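Local coordinates for protein cycloalternan-forming enzyme (Listeria monocytogenes serovar 1/2a, PDB 5F7U) that binds glycans at several separate sites and is built as a multidomain member of glycosyl hydrolase family 31, with a TIM barrel among several beta domains, at residues 119-125 against 136-142; 460-464 against 474-478. The protein carries 1 engineered substitution. The contacts are given in a common frame with arbitrary orientation. Where two conformers were deposited one is given. Residues are numbered along the deposited sequence.

The two contacts lie far apart, with centres about 51 Å and nearest atoms about 39 Å from each other, and they share no element of secondary structure. Interaction 1 is strand against strand: backbone hydrogen bonds hold two arms of a hairpin in an antiparallel sheet, one face carries valine and methionine, threonines and D123 lie toward the more exposed side, and the buried E119 carboxylate pairs with K88. Interaction 2 is more buried yet much smaller in area, and no hydrogen bond crosses it. There a short strand meets a helix, both in the chain between the third and fourth strands of the TIM barrel, through one leucine and a pair of like charges, both salt-bridged to R494.

Interaction 1: residues 119-125 against 136-142; sequences EYVQDVT and LNMTATA
Residues 119-125 form a strand, extended except at Q122 and at T125 (psi -28°), and run antiparallel to 136-140, the axes of these strand segments approaching to 4.4 Å with 128° between their directions. V121 pairs with A140 (CA-CA 4.6 Å, side chains diverging) and V124 with M138 (CA-CA 4.5 Å, both on the same face), both non-hydrogen-bonded pairs; the register slips by one between them, so Q122, with psi near -85°, and D123 together oppose T139, a beta bulge.

Main-chain hydrogen bonds run from T141 N to Y120 O (2.8 Å), Q122 N to T139 O (2.8 Å), T139 N to D123 O (2.9 Å) and T125 N to N137 O (2.8 Å). Threonine hydroxyls in the p rotamer take further amides: Y120 N to T141 OG1 (3.0 Å) and, at the bulge, D123 N to T139 OG1 (3.1 Å). One water joins E119 OE1 to A142 O, each 2.8 Å away; E119 also salt-bridges K88.

Apolar contacts suit the buried face: V121 CG1 meets M138 SD (3.5 Å) and V124 CG2 meets M138 CE (4.2 Å), all three side chains touching Y203.

This is a bulged beta hairpin, strands 106-129 and 134-140, within a large antiparallel sheet.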
loop_
_atom_site.group_PDB
_atom_site.type_symbol
_atom_site.label_atom_id
_atom_site.label_comp_id
_atom_site.label_asym_id
_atom_site.label_seq_id
_atom_site.Cartn_x
_atom_site.Cartn_y
_atom_site.Cartn_z
ATOM N N GLU A 119 -30.527 11.074 -17.854
ATOM C CA GLU A 119 -31.821 10.602 -17.357
ATOM C C GLU A 119 -31.548 10.040 -15.971
ATOM O O GLU A 119 -30.492 9.425 -15.746
ATOM C CB GLU A 119 -32.380 9.506 -18.251
ATOM C CG GLU A 119 -32.671 9.963 -19.679
ATOM C CD GLU A 119 -33.194 8.860 -20.580
ATOM O OE1 GLU A 119 -33.183 7.660 -20.203
ATOM O OE2 GLU A 119 -33.612 9.205 -21.701
ATOM N N TYR A 120 -32.464 10.276 -15.038
ATOM C CA TYR A 120 -32.264 9.845 -13.655
ATOM C C TYR A 120 -33.431 9.013 -13.194
ATOM O O TYR A 120 -34.503 9.093 -13.756
ATOM C CB TYR A 120 -32.103 11.041 -12.709
ATOM C CG TYR A 120 -30.939 11.946 -13.032
ATOM C CD1 TYR A 120 -29.673 11.693 -12.483
ATOM C CD2 TYR A 120 -31.102 13.073 -13.866
ATOM C CE1 TYR A 120 -28.591 12.523 -12.760
ATOM C CE2 TYR A 120 -30.021 13.904 -14.158
ATOM C CZ TYR A 120 -28.778 13.619 -13.594
ATOM O OH TYR A 120 -27.703 14.438 -13.870
ATOM N N VAL A 121 -33.197 8.193 -12.175
ATOM C CA VAL A 121 -34.279 7.480 -11.501
ATOM C C VAL A 121 -35.179 8.534 -10.855
ATOM O O VAL A 121 -34.684 9.454 -10.187
ATOM C CB VAL A 121 -33.732 6.493 -10.434
ATOM C CG1 VAL A 121 -34.861 5.922 -9.596
ATOM C CG2 VAL A 121 -32.957 5.361 -11.100
ATOM N N GLN A 122 -36.488 8.400 -11.072
ATOM C CA GLN A 122 -37.476 9.229 -10.386
ATOM C C GLN A 122 -37.991 8.495 -9.143
ATOM O O GLN A 122 -37.450 8.698 -8.053
ATOM C CB GLN A 122 -38.605 9.664 -11.338
ATOM C CG GLN A 122 -39.764 10.440 -10.687
ATOM C CD GLN A 122 -39.316 11.660 -9.900
ATOM O OE1 GLN A 122 -38.487 12.449 -10.370
ATOM N NE2 GLN A 122 -39.881 11.840 -8.694
ATOM N N ASP A 123 -39.000 7.632 -9.318
ATOM C CA ASP A 123 -39.637 6.904 -8.218
ATOM C C ASP A 123 -39.477 5.394 -8.315
ATOM O O ASP A 123 -39.318 4.849 -9.406
ATOM C CB ASP A 123 -41.150 7.199 -8.197
ATOM C CG ASP A 123 -41.467 8.663 -7.955
ATOM O OD1 ASP A 123 -40.629 9.401 -7.422
ATOM O OD2 ASP A 123 -42.584 9.089 -8.305
ATOM N N VAL A 124 -39.563 4.728 -7.164
ATOM C CA VAL A 124 -39.798 3.271 -7.112
ATOM C C VAL A 124 -41.301 3.055 -7.276
ATOM O O VAL A 124 -42.086 3.555 -6.464
ATOM C CB VAL A 124 -39.321 2.658 -5.774
ATOM C CG1 VAL A 124 -39.620 1.158 -5.712
ATOM C CG2 VAL A 124 -37.828 2.919 -5.573
ATOM N N THR A 125 -41.701 2.335 -8.324
ATOM C CA THR A 125 -43.111 2.058 -8.561
ATOM C C THR A 125 -43.548 0.711 -7.997
ATOM O O THR A 125 -44.715 0.537 -7.650
ATOM C CB THR A 125 -43.488 2.151 -10.057
ATOM O OG1 THR A 125 -42.720 1.210 -10.804
ATOM C CG2 THR A 125 -43.206 3.527 -10.585
ATOM N N LEU A 136 -36.080 -3.305 -7.781
ATOM C CA LEU A 136 -36.861 -2.076 -7.642
ATOM C C LEU A 136 -37.208 -1.600 -9.043
ATOM O O LEU A 136 -36.322 -1.237 -9.806
ATOM C CB LEU A 136 -36.054 -1.009 -6.885
ATOM C CG LEU A 136 -35.440 -1.389 -5.525
ATOM C CD1 LEU A 136 -34.685 -0.201 -4.928
ATOM C CD2 LEU A 136 -36.491 -1.867 -4.539
ATOM N N ASN A 137 -38.491 -1.656 -9.392
ATOM C CA ASN A 137 -38.962 -1.142 -10.676
ATOM C C ASN A 137 -39.122 0.355 -10.552
ATOM O O ASN A 137 -39.768 0.834 -9.609
ATOM C CB ASN A 137 -40.267 -1.829 -11.064
ATOM C CG ASN A 137 -40.061 -3.287 -11.421
ATOM O OD1 ASN A 137 -39.336 -3.604 -12.363
ATOM N ND2 ASN A 137 -40.701 -4.171 -10.688
ATOM N N MET A 138 -38.549 1.095 -11.498
ATOM C CA MET A 138 -38.452 2.539 -11.369
ATOM C C MET A 138 -39.009 3.306 -12.554
ATOM O O MET A 138 -39.083 2.779 -13.669
ATOM C CB MET A 138 -36.993 2.931 -11.146
ATOM C CG MET A 138 -36.461 2.462 -9.812
ATOM S SD MET A 138 -34.668 2.422 -9.769
ATOM C CE MET A 138 -34.439 2.532 -7.997
ATOM N N THR A 139 -39.411 4.549 -12.295
ATOM C CA THR A 139 -39.688 5.513 -13.372
ATOM C C THR A 139 -38.427 6.345 -13.579
ATOM O O THR A 139 -37.525 6.338 -12.737
ATOM C CB THR A 139 -40.873 6.434 -13.083
ATOM O OG1 THR A 139 -40.741 6.978 -11.766
ATOM C CG2 THR A 139 -42.169 5.658 -13.206
ATOM N N ALA A 140 -38.361 7.028 -14.713
ATOM C CA ALA A 140 -37.228 7.874 -15.064
ATOM C C ALA A 140 -37.684 9.326 -15.200
ATOM O O ALA A 140 -38.846 9.611 -15.513
ATOM C CB ALA A 140 -36.585 7.386 -16.355
ATOM N N THR A 141 -36.762 10.246 -14.972
ATOM C CA THR A 141 -37.065 11.682 -15.055
ATOM C C THR A 141 -37.292 12.182 -16.488
ATOM O O THR A 141 -37.947 13.198 -16.686
ATOM C CB THR A 141 -35.945 12.526 -14.439
ATOM O OG1 THR A 141 -34.714 12.233 -15.106
ATOM C CG2 THR A 141 -35.800 12.269 -12.963
ATOM N N ALA A 142 -36.725 11.475 -17.464
ATOM C CA ALA A 142 -36.843 11.790 -18.884
ATOM C C ALA A 142 -36.682 10.506 -19.671
ATOM O O ALA A 142 -36.154 9.522 -19.147
ATOM C CB ALA A 142 -35.783 12.811 -19.308
HETATM O O HOH W 1 -35.830 6.830 -19.776
HETATM O O HOH W 2 -42.885 8.472 -11.237
#

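Interaction 2: residues 460-464 against 474-478; sequences VLKDD and DEEYM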
loop_
_atom_site.group_PDB
_atom_site.type_symbol
_atom_site.label_atom_id
_atom_site.label_comp_id
_atom_site.label_asym_id
_atom_site.label_seq_id
_atom_site.Cartn_x
_atom_site.Cartn_y
_atom_site.Cartn_z
ATOM N N VAL A 460 5.513 -5.266 -24.317
ATOM C CA VAL A 460 5.508 -4.736 -25.674
ATOM C C VAL A 460 6.646 -5.389 -26.435
ATOM O O VAL A 460 7.690 -5.640 -25.863
ATOM C CB VAL A 460 5.625 -3.180 -25.645
ATOM C CG1 VAL A 460 6.936 -2.715 -24.998
ATOM C CG2 VAL A 460 5.429 -2.566 -27.025
ATOM N N LEU A 461 6.416 -5.697 -27.713
ATOM C CA LEU A 461 7.494 -6.054 -28.618
ATOM C C LEU A 461 8.022 -4.758 -29.223
ATOM O O LEU A 461 7.284 -4.035 -29.907
ATOM C CB LEU A 461 7.010 -7.010 -29.706
ATOM C CG LEU A 461 8.082 -7.484 -30.694
ATOM C CD1 LEU A 461 7.974 -8.991 -30.877
ATOM C CD2 LEU A 461 7.973 -6.763 -32.026
ATOM N N LYS A 462 9.293 -4.475 -28.945
ATOM C CA LYS A 462 9.919 -3.220 -29.331
ATOM C C LYS A 462 10.009 -3.128 -30.843
ATOM O O LYS A 462 10.383 -4.094 -31.500
ATOM C CB LYS A 462 11.302 -3.109 -28.688
ATOM C CG LYS A 462 12.132 -1.953 -29.222
ATOM C CD LYS A 462 13.608 -2.207 -29.016
ATOM C CE LYS A 462 14.421 -1.291 -29.907
ATOM N NZ LYS A 462 15.839 -1.315 -29.470
ATOM N N ASP A 463 9.639 -1.972 -31.398
ATOM C CA ASP A 463 9.854 -1.726 -32.823
ATOM C C ASP A 463 10.202 -0.261 -33.045
ATOM O O ASP A 463 9.314 0.586 -33.147
ATOM C CB ASP A 463 8.640 -2.145 -33.669
ATOM C CG ASP A 463 8.879 -2.001 -35.175
ATOM O OD1 ASP A 463 9.969 -1.552 -35.598
ATOM O OD2 ASP A 463 7.960 -2.331 -35.952
ATOM N N ASP A 464 11.496 0.022 -33.131
ATOM C CA ASP A 464 11.951 1.393 -33.388
ATOM C C ASP A 464 12.418 1.611 -34.831
ATOM O O ASP A 464 13.165 2.551 -35.118
ATOM C CB ASP A 464 13.044 1.767 -32.394
ATOM C CG ASP A 464 14.304 0.941 -32.564
ATOM O OD1 ASP A 464 14.296 -0.076 -33.297
ATOM O OD2 ASP A 464 15.315 1.312 -31.945
ATOM N N ASP A 474 10.038 -12.331 -34.882
ATOM C CA ASP A 474 8.999 -12.398 -33.868
ATOM C C ASP A 474 7.816 -11.494 -34.190
ATOM O O ASP A 474 6.667 -11.890 -33.993
ATOM C CB ASP A 474 9.566 -12.037 -32.492
ATOM C CG ASP A 474 10.514 -13.096 -31.942
ATOM O OD1 ASP A 474 10.696 -14.167 -32.565
ATOM O OD2 ASP A 474 11.082 -12.862 -30.856
ATOM N N GLU A 475 8.108 -10.300 -34.708
ATOM C CA GLU A 475 7.070 -9.348 -35.070
ATOM C C GLU A 475 6.172 -9.882 -36.182
ATOM O O GLU A 475 4.943 -9.798 -36.085
ATOM C CB GLU A 475 7.670 -8.009 -35.492
ATOM C CG GLU A 475 6.581 -6.976 -35.727
ATOM C CD GLU A 475 7.092 -5.598 -36.050
ATOM O OE1 GLU A 475 6.571 -4.997 -37.013
ATOM O OE2 GLU A 475 8.000 -5.119 -35.355
ATOM N N GLU A 476 6.786 -10.423 -37.236
ATOM C CA GLU A 476 6.024 -10.988 -38.344
ATOM C C GLU A 476 5.081 -12.100 -37.870
ATOM O O GLU A 476 3.912 -12.124 -38.254
ATOM C CB GLU A 476 6.961 -11.487 -39.451
ATOM C CG GLU A 476 6.237 -11.879 -40.735
ATOM C CD GLU A 476 7.181 -12.133 -41.900
ATOM O OE1 GLU A 476 8.388 -11.789 -41.793
ATOM O OE2 GLU A 476 6.715 -12.667 -42.938
ATOM N N TYR A 477 5.591 -12.983 -37.009
ATOM C CA TYR A 477 4.794 -14.059 -36.415
ATOM C C TYR A 477 3.645 -13.531 -35.554
ATOM O O TYR A 477 2.495 -13.968 -35.697
ATOM C CB TYR A 477 5.685 -15.008 -35.594
ATOM C CG TYR A 477 4.940 -16.193 -34.998
ATOM C CD1 TYR A 477 4.439 -17.218 -35.820
ATOM C CD2 TYR A 477 4.726 -16.287 -33.617
ATOM C CE1 TYR A 477 3.761 -18.304 -35.278
ATOM C CE2 TYR A 477 4.043 -17.369 -33.069
ATOM C CZ TYR A 477 3.560 -18.369 -33.905
ATOM O OH TYR A 477 2.887 -19.449 -33.382
ATOM N N MET A 478 3.978 -12.597 -34.660
ATOM C CA MET A 478 3.019 -11.991 -33.751
ATOM C C MET A 478 1.828 -11.389 -34.502
ATOM O O MET A 478 0.679 -11.634 -34.141
ATOM C CB MET A 478 3.730 -10.932 -32.908
ATOM C CG MET A 478 2.911 -10.351 -31.780
ATOM S SD MET A 478 3.965 -9.147 -30.955
ATOM C CE MET A 478 2.847 -8.590 -29.681
#
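L461 projects its branched side chain onto one turn of the helix and overlaps three residues there. Its CD1 lies 3.8 Å from D474 CB, its CD2 3.7 Å from E475 CB, and its CB 3.9 Å from M478 SD. Because M478 N donates to D474 O (2.9 Å) in the regular helical i to i+4 bond, D474 and M478 stand one turn apart, and with E475 they offer the leucine a single surface. A buried leucine suits this place: it needs only carbon and sulphur, which the beta carbons of the two acids and the flexible, extended methionine supply.

The second point of approach is electrostatic. D463 OD2 comes within 2.9 Å of E475 OE2, two acceptors of like charge that would repel each other if left alone. R494 probably accounts for the closeness, since it makes salt bridges to both carboxylates and so bridges the loop to the helix. D474 directs its own carboxylate to other partners, Y409 and Q470. Q470 belongs to a glycan pocket, and the side chain of D474 is itself about 8 Å from a bound glucose, so this turn of helix lies near a sugar site.

Both segments belong to the excursion between barrel strands 452-457 and 534-536, the third and fourth of the TIM barrel. Strand 460-461 pairs antiparallel with strand 505-506, whose I505 also touches E475 and M478, while helix 512-520 brings W518 against L461 and M478, packing helix 469-481 among a two-stranded sheet and a second helix.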